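Local structure of immunomodulatory active chitinase (Trichuris suis, 6G9C) at residues Arg35-Thr40 with Trp368-Asp373; Gln267-Leu272 with Gly364-Thr369. The protein probably binds and hydrolyses chitin as a family 18 glycosidase and displays immunomodulatory properties in inflammatory lung disease. All coordinates share one frame; numbering follows the deposited sequence.

Following the chain, strand 34-40 comes first, segment 267-272 lies far downstream, and both meet the same stretch near the end of the family 18 module. Interaction 1 closes the longer loop, with 327 residues between its segments; interaction 2, with 91 between, nests inside it, and the two share Trp368 and Thr369. Strand 364-368 is thus flanked by strand 268-281 on one edge and strand 34-40 on the other. The second edge is documented by Gly36 N to Ala365 O at 2.8 Å and Gly36 O to Val367 N at 2.9 Å, probable hydrogen bonds. Together the contacts join the last two barrel strands to the first, closing the TIM barrel.

Interaction 1 (Arg35-Thr40 with Trp368-Asp373); sequences RGCYFT and WTLDYD. With EDO (1,2-ethanediol), chain C.
Cys37 to Thr40, at the C-terminal end of strand 34-40, meet Trp368 to Asp371, where the chain leaves strand 364-368, in a buried contact that combines hydrogen bonds with apolar packing. One backbone bond joins them, Leu370 N to Tyr38 O at 3.0 Å and nearly straight (173°). Beside it, Leu370 CG lies 3.7 Å from Cys37 CB. The Trp368 indole turns its benzene rim, CE3, to Tyr38 CG at 3.4 Å with the planes inclined at 56°, while Thr40 CG2 sits over an indole face. Asp371 CG stands between its backbone N and carbonyl carbon (chi1 48°), which turns the carboxylate to Thr40; Thr40 OG1 donates to Asp371 OD2 at 2.8 Å from above the carboxylate plane. One water bridges Thr40 N and Asp371 OD2, another Thr40 OG1 and Asp371 OD1, and Arg46 forms a salt bridge with Asp371 OD1. Trp368 NE1 and Tyr372 OH both bond O1 of a 1,2-ethanediol, probably from the crystallisation liquor. Tyr38 OH reaches Asp149, in the strand bearing the family's DxxDxDxE signature. The cis peptide between Trp368 and Thr369 is characteristic of the family 18 chitinase substrate cleft, where such a tryptophan commonly floors the sugar site.

Interaction 2 (Gln267-Leu272 with Gly364-Thr369); sequences QIIIGL and GAFVWT. With EDO (1,2-ethanediol), chain C.
Strands 268-272 and 364-368 run parallel as neighbours, their axes 4.3 Å apart at closest approach and twisted by 36°, with Ile270 opposite Ala365, Gly271 opposite Phe366 and Leu272 opposite Val367. Four backbone bonds fix that register: Ile270 N to Gly364 O, Phe366 N to Ile270 O (3.0 Å), Leu272 N to Phe366 O, which is short at 2.7 Å but bent, and Trp368 N to Leu272 O. CA-H...O contacts accompany them, among them Ala365 CA to Ile270 O at 3.2 Å.

The two faces pack differently. On the one carrying Ile269, Gly271 and Phe366, the phenylalanine ring folds back across the neighbouring strand. Its CG stands between its own backbone N and carbonyl carbon (chi1 76°), which lays the ring over Gly271. The glycine CA lies 3.5 Å from the ring centroid and 24° off the normal, a CH-pi contact possible because Gly271 carries no side chain: a CB there would lie 2.7 Å from Phe366 CZ. Ile269 O lies at the ring edge, and Ile269 CG2 is 3.4 Å from Ala365 C. This face looks into the barrel, where Phe366 also packs against Tyr38. On the opposite face Leu272 CD1 rests on Ala365 CB at 3.7 Å and Leu272 CB approaches Val367 CG1; Leu272, Ala365 and Ile270 touch helix 347-360, and Ile270 also reaches helix 251-261.

Four N-H groups are thus met by carbonyls across the pair, while intervening groups bond to flanking strands, Ile269 to 214-218, Ala365 and Val367 to 34-40: a parallel barrel-strand pair whose bonds are flanked by apolar side chains on both faces.

Interaction 1 (Arg35-Thr40 with Trp368-Asp373)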
loop_
_atom_site.group_PDB
_atom_site.type_symbol
_atom_site.label_atom_id
_atom_site.label_comp_id
_atom_site.label_asym_id
_atom_site.label_seq_id
_atom_site.Cartn_x
_atom_site.Cartn_y
_atom_site.Cartn_z
ATOM N N ARG A 35 -17.114 -9.990 5.627
ATOM C CA ARG A 35 -17.839 -8.726 5.489
ATOM C C ARG A 35 -17.339 -8.028 4.234
ATOM O O ARG A 35 -16.203 -7.551 4.202
ATOM C CB ARG A 35 -17.668 -7.832 6.723
ATOM C CG ARG A 35 -18.146 -8.510 7.992
ATOM C CD ARG A 35 -17.965 -7.615 9.213
ATOM N NE ARG A 35 -16.578 -7.580 9.666
ATOM C CZ ARG A 35 -15.786 -6.520 9.553
ATOM N NH1 ARG A 35 -16.243 -5.408 9.000
ATOM N NH2 ARG A 35 -14.535 -6.571 9.990
ATOM N N GLY A 36 -18.180 -7.975 3.196
ATOM C CA GLY A 36 -17.776 -7.349 1.946
ATOM C C GLY A 36 -18.581 -6.121 1.560
ATOM O O GLY A 36 -19.726 -5.969 1.992
ATOM N N CYS A 37 -18.004 -5.244 0.737
ATOM C CA CYS A 37 -18.662 -4.022 0.297
ATOM C C CYS A 37 -18.281 -3.730 -1.138
ATOM O O CYS A 37 -17.093 -3.732 -1.461
ATOM C CB CYS A 37 -18.245 -2.810 1.148
ATOM S SG CYS A 37 -18.543 -2.989 2.906
ATOM N N TYR A 38 -19.260 -3.390 -1.970
ATOM C CA TYR A 38 -18.968 -2.954 -3.331
ATOM C C TYR A 38 -18.805 -1.436 -3.402
ATOM O O TYR A 38 -19.682 -0.678 -2.966
ATOM C CB TYR A 38 -20.057 -3.393 -4.299
ATOM C CG TYR A 38 -19.904 -4.834 -4.743
ATOM C CD1 TYR A 38 -20.332 -5.874 -3.927
ATOM C CD2 TYR A 38 -19.288 -5.152 -5.950
ATOM C CE1 TYR A 38 -20.171 -7.211 -4.326
ATOM C CE2 TYR A 38 -19.137 -6.485 -6.360
ATOM C CZ TYR A 38 -19.571 -7.503 -5.527
ATOM O OH TYR A 38 -19.431 -8.840 -5.882
ATOM N N PHE A 39 -17.663 -1.010 -3.934
ATOM C CA PHE A 39 -17.427 0.346 -4.411
ATOM C C PHE A 39 -17.806 0.416 -5.887
ATOM O O PHE A 39 -17.570 -0.544 -6.633
ATOM C CB PHE A 39 -15.943 0.691 -4.211
ATOM C CG PHE A 39 -15.538 2.032 -4.762
ATOM C CD1 PHE A 39 -15.140 2.169 -6.085
ATOM C CD2 PHE A 39 -15.542 3.151 -3.943
ATOM C CE1 PHE A 39 -14.766 3.400 -6.585
ATOM C CE2 PHE A 39 -15.171 4.390 -4.438
ATOM C CZ PHE A 39 -14.789 4.517 -5.751
ATOM N N THR A 40 -18.389 1.543 -6.322
ATOM C CA THR A 40 -18.771 1.711 -7.723
ATOM C C THR A 40 -18.108 2.952 -8.313
ATOM O O THR A 40 -18.174 4.039 -7.725
ATOM C CB THR A 40 -20.300 1.790 -7.922
ATOM O OG1 THR A 40 -20.813 3.001 -7.345
ATOM C CG2 THR A 40 -21.001 0.579 -7.297
ATOM N N TRP A 368 -24.311 -4.129 -1.446
ATOM C CA TRP A 368 -24.330 -3.388 -2.708
ATOM C C TRP A 368 -25.215 -2.170 -2.433
ATOM O O TRP A 368 -26.436 -2.315 -2.394
ATOM C CB TRP A 368 -24.880 -4.265 -3.855
ATOM C CG TRP A 368 -25.007 -3.514 -5.141
ATOM C CD1 TRP A 368 -26.058 -2.744 -5.536
ATOM C CD2 TRP A 368 -24.037 -3.444 -6.197
ATOM N NE1 TRP A 368 -25.807 -2.191 -6.771
ATOM C CE2 TRP A 368 -24.572 -2.604 -7.198
ATOM C CE3 TRP A 368 -22.774 -4.006 -6.389
ATOM C CZ2 TRP A 368 -23.883 -2.305 -8.368
ATOM C CZ3 TRP A 368 -22.086 -3.712 -7.549
ATOM C CH2 TRP A 368 -22.639 -2.867 -8.527
ATOM N N THR A 369 -24.657 -0.970 -2.216
ATOM C CA THR A 369 -23.265 -0.552 -2.377
ATOM C C THR A 369 -22.854 0.320 -1.193
ATOM O O THR A 369 -23.688 0.709 -0.373
ATOM C CB THR A 369 -23.052 0.340 -3.615
ATOM O OG1 THR A 369 -23.778 1.559 -3.416
ATOM C CG2 THR A 369 -23.532 -0.306 -4.906
ATOM N N LEU A 370 -21.571 0.687 -1.144
ATOM C CA LEU A 370 -21.143 1.665 -0.148
ATOM C C LEU A 370 -21.818 3.012 -0.359
ATOM O O LEU A 370 -22.087 3.733 0.610
ATOM C CB LEU A 370 -19.626 1.850 -0.213
ATOM C CG LEU A 370 -18.724 0.752 0.335
ATOM C CD1 LEU A 370 -17.340 0.875 -0.305
ATOM C CD2 LEU A 370 -18.639 0.832 1.869
ATOM N N ASP A 371 -22.079 3.384 -1.611
ATOM C CA ASP A 371 -22.484 4.746 -1.924
ATOM C C ASP A 371 -23.990 4.957 -1.838
ATOM O O ASP A 371 -24.448 6.078 -2.066
ATOM C CB ASP A 371 -21.990 5.141 -3.316
ATOM C CG ASP A 371 -22.298 4.079 -4.364
ATOM O OD1 ASP A 371 -23.440 4.068 -4.881
ATOM O OD2 ASP A 371 -21.400 3.258 -4.652
ATOM N N TYR A 372 -24.762 3.924 -1.502
ATOM C CA TYR A 372 -26.196 4.114 -1.301
ATOM C C TYR A 372 -26.580 4.307 0.160
ATOM O O TYR A 372 -27.701 4.746 0.441
ATOM C CB TYR A 372 -26.975 2.925 -1.850
ATOM C CG TYR A 372 -26.930 2.738 -3.343
ATOM C CD1 TYR A 372 -26.839 3.819 -4.219
ATOM C CD2 TYR A 372 -26.999 1.458 -3.881
ATOM C CE1 TYR A 372 -26.826 3.609 -5.615
ATOM C CE2 TYR A 372 -26.977 1.245 -5.238
ATOM C CZ TYR A 372 -26.900 2.314 -6.101
ATOM O OH TYR A 372 -26.888 2.045 -7.457
ATOM N N ASP A 373 -25.687 3.972 1.088
ATOM C CA ASP A 373 -25.910 4.214 2.501
ATOM C C ASP A 373 -25.801 5.714 2.779
ATOM O O ASP A 373 -25.327 6.499 1.950
ATOM C CB ASP A 373 -24.879 3.436 3.317
ATOM C CG ASP A 373 -25.302 3.154 4.752
ATOM O OD1 ASP A 373 -26.343 3.648 5.246
ATOM O OD2 ASP A 373 -24.535 2.416 5.412
HETATM C C1 EDO C . -28.863 -0.893 -8.023
HETATM O O1 EDO C . -27.516 -0.457 -8.215
HETATM C C2 EDO C . -29.733 0.188 -8.642
HETATM O O2 EDO C . -29.522 0.281 -10.057
HETATM O O HOH W 1 -18.898 3.303 -3.890
HETATM O O HOH W 2 -23.759 3.060 -7.350
#

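Interaction 2 (Gln267-Leu272 with Gly364-Thr369)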
loop_
_atom_site.group_PDB
_atom_site.type_symbol
_atom_site.label_atom_id
_atom_site.label_comp_id
_atom_site.label_asym_id
_atom_site.label_seq_id
_atom_site.Cartn_x
_atom_site.Cartn_y
_atom_site.Cartn_z
ATOM N N GLN A 267 -18.998 -20.641 2.477
ATOM C CA GLN A 267 -18.671 -20.008 1.208
ATOM C C GLN A 267 -19.833 -19.211 0.620
ATOM O O GLN A 267 -19.666 -18.586 -0.432
ATOM C CB GLN A 267 -18.200 -21.072 0.202
ATOM C CG GLN A 267 -16.775 -21.560 0.483
ATOM C CD GLN A 267 -16.346 -22.703 -0.428
ATOM O OE1 GLN A 267 -16.499 -23.876 -0.089
ATOM N NE2 GLN A 267 -15.791 -22.361 -1.585
ATOM N N ILE A 268 -20.999 -19.210 1.263
ATOM C CA ILE A 268 -22.162 -18.484 0.762
ATOM C C ILE A 268 -22.237 -17.158 1.505
ATOM O O ILE A 268 -22.511 -17.133 2.711
ATOM C CB ILE A 268 -23.459 -19.287 0.940
ATOM C CG1 ILE A 268 -23.390 -20.609 0.166
ATOM C CG2 ILE A 268 -24.653 -18.438 0.487
ATOM C CD1 ILE A 268 -24.445 -21.647 0.603
ATOM N N ILE A 269 -22.014 -16.055 0.793
ATOM C CA ILE A 269 -22.036 -14.722 1.388
ATOM C C ILE A 269 -23.337 -14.044 0.990
ATOM O O ILE A 269 -23.627 -13.900 -0.203
ATOM C CB ILE A 269 -20.824 -13.884 0.948
ATOM C CG1 ILE A 269 -19.525 -14.711 1.020
ATOM C CG2 ILE A 269 -20.723 -12.604 1.811
ATOM C CD1 ILE A 269 -19.253 -15.384 2.376
ATOM N N ILE A 270 -24.098 -13.585 1.984
ATOM C CA ILE A 270 -25.462 -13.101 1.762
ATOM C C ILE A 270 -25.432 -11.634 1.340
ATOM O O ILE A 270 -24.907 -10.778 2.063
ATOM C CB ILE A 270 -26.319 -13.281 3.022
ATOM C CG1 ILE A 270 -26.297 -14.744 3.481
ATOM C CG2 ILE A 270 -27.753 -12.777 2.764
ATOM C CD1 ILE A 270 -26.837 -15.710 2.467
ATOM N N GLY A 271 -26.045 -11.336 0.198
ATOM C CA GLY A 271 -26.057 -9.971 -0.304
ATOM C C GLY A 271 -27.103 -9.109 0.395
ATOM O O GLY A 271 -28.237 -9.529 0.632
ATOM N N LEU A 272 -26.714 -7.872 0.687
ATOM C CA LEU A 272 -27.573 -6.905 1.385
ATOM C C LEU A 272 -27.664 -5.643 0.536
ATOM O O LEU A 272 -26.630 -4.980 0.306
ATOM C CB LEU A 272 -27.035 -6.559 2.779
ATOM C CG LEU A 272 -26.697 -7.715 3.721
ATOM C CD1 LEU A 272 -26.034 -7.164 4.966
ATOM C CD2 LEU A 272 -27.935 -8.506 4.083
ATOM N N GLY A 364 -21.159 -15.055 5.622
ATOM C CA GLY A 364 -21.045 -13.650 5.977
ATOM C C GLY A 364 -22.032 -12.834 5.163
ATOM O O GLY A 364 -23.062 -13.348 4.713
ATOM N N ALA A 365 -21.678 -11.569 4.961
ATOM C CA ALA A 365 -22.542 -10.643 4.245
ATOM C C ALA A 365 -21.701 -9.750 3.355
ATOM O O ALA A 365 -20.508 -9.534 3.598
ATOM C CB ALA A 365 -23.366 -9.771 5.216
ATOM N N PHE A 366 -22.346 -9.223 2.320
ATOM C CA PHE A 366 -21.772 -8.150 1.531
ATOM C C PHE A 366 -22.872 -7.149 1.213
ATOM O O PHE A 366 -24.061 -7.496 1.199
ATOM C CB PHE A 366 -21.099 -8.676 0.254
ATOM C CG PHE A 366 -22.068 -9.077 -0.838
ATOM C CD1 PHE A 366 -22.498 -8.147 -1.779
ATOM C CD2 PHE A 366 -22.525 -10.388 -0.937
ATOM C CE1 PHE A 366 -23.366 -8.505 -2.796
ATOM C CE2 PHE A 366 -23.399 -10.752 -1.936
ATOM C CZ PHE A 366 -23.825 -9.815 -2.872
ATOM N N VAL A 367 -22.479 -5.895 0.984
ATOM C CA VAL A 367 -23.437 -4.838 0.681
ATOM C C VAL A 367 -23.214 -4.326 -0.738
ATOM O O VAL A 367 -22.078 -4.109 -1.180
ATOM C CB VAL A 367 -23.384 -3.668 1.694
ATOM C CG1 VAL A 367 -23.706 -4.170 3.080
ATOM C CG2 VAL A 367 -22.017 -3.010 1.687
ATOM N N TRP A 368 -24.311 -4.129 -1.446
ATOM C CA TRP A 368 -24.330 -3.388 -2.708
ATOM C C TRP A 368 -25.215 -2.170 -2.433
ATOM O O TRP A 368 -26.436 -2.315 -2.394
ATOM C CB TRP A 368 -24.880 -4.265 -3.855
ATOM C CG TRP A 368 -25.007 -3.514 -5.141
ATOM C CD1 TRP A 368 -26.058 -2.744 -5.536
ATOM C CD2 TRP A 368 -24.037 -3.444 -6.197
ATOM N NE1 TRP A 368 -25.807 -2.191 -6.771
ATOM C CE2 TRP A 368 -24.572 -2.604 -7.198
ATOM C CE3 TRP A 368 -22.774 -4.006 -6.389
ATOM C CZ2 TRP A 368 -23.883 -2.305 -8.368
ATOM C CZ3 TRP A 368 -22.086 -3.712 -7.549
ATOM C CH2 TRP A 368 -22.639 -2.867 -8.527
ATOM N N THR A 369 -24.657 -0.970 -2.216
ATOM C CA THR A 369 -23.265 -0.552 -2.377
ATOM C C THR A 369 -22.854 0.320 -1.193
ATOM O O THR A 369 -23.688 0.709 -0.373
ATOM C CB THR A 369 -23.052 0.340 -3.615
ATOM O OG1 THR A 369 -23.778 1.559 -3.416
ATOM C CG2 THR A 369 -23.532 -0.306 -4.906
HETATM C C1 EDO C . -28.863 -0.893 -8.023
HETATM O O1 EDO C . -27.516 -0.457 -8.215
HETATM C C2 EDO C . -29.733 0.188 -8.642
HETATM O O2 EDO C . -29.522 0.281 -10.057
#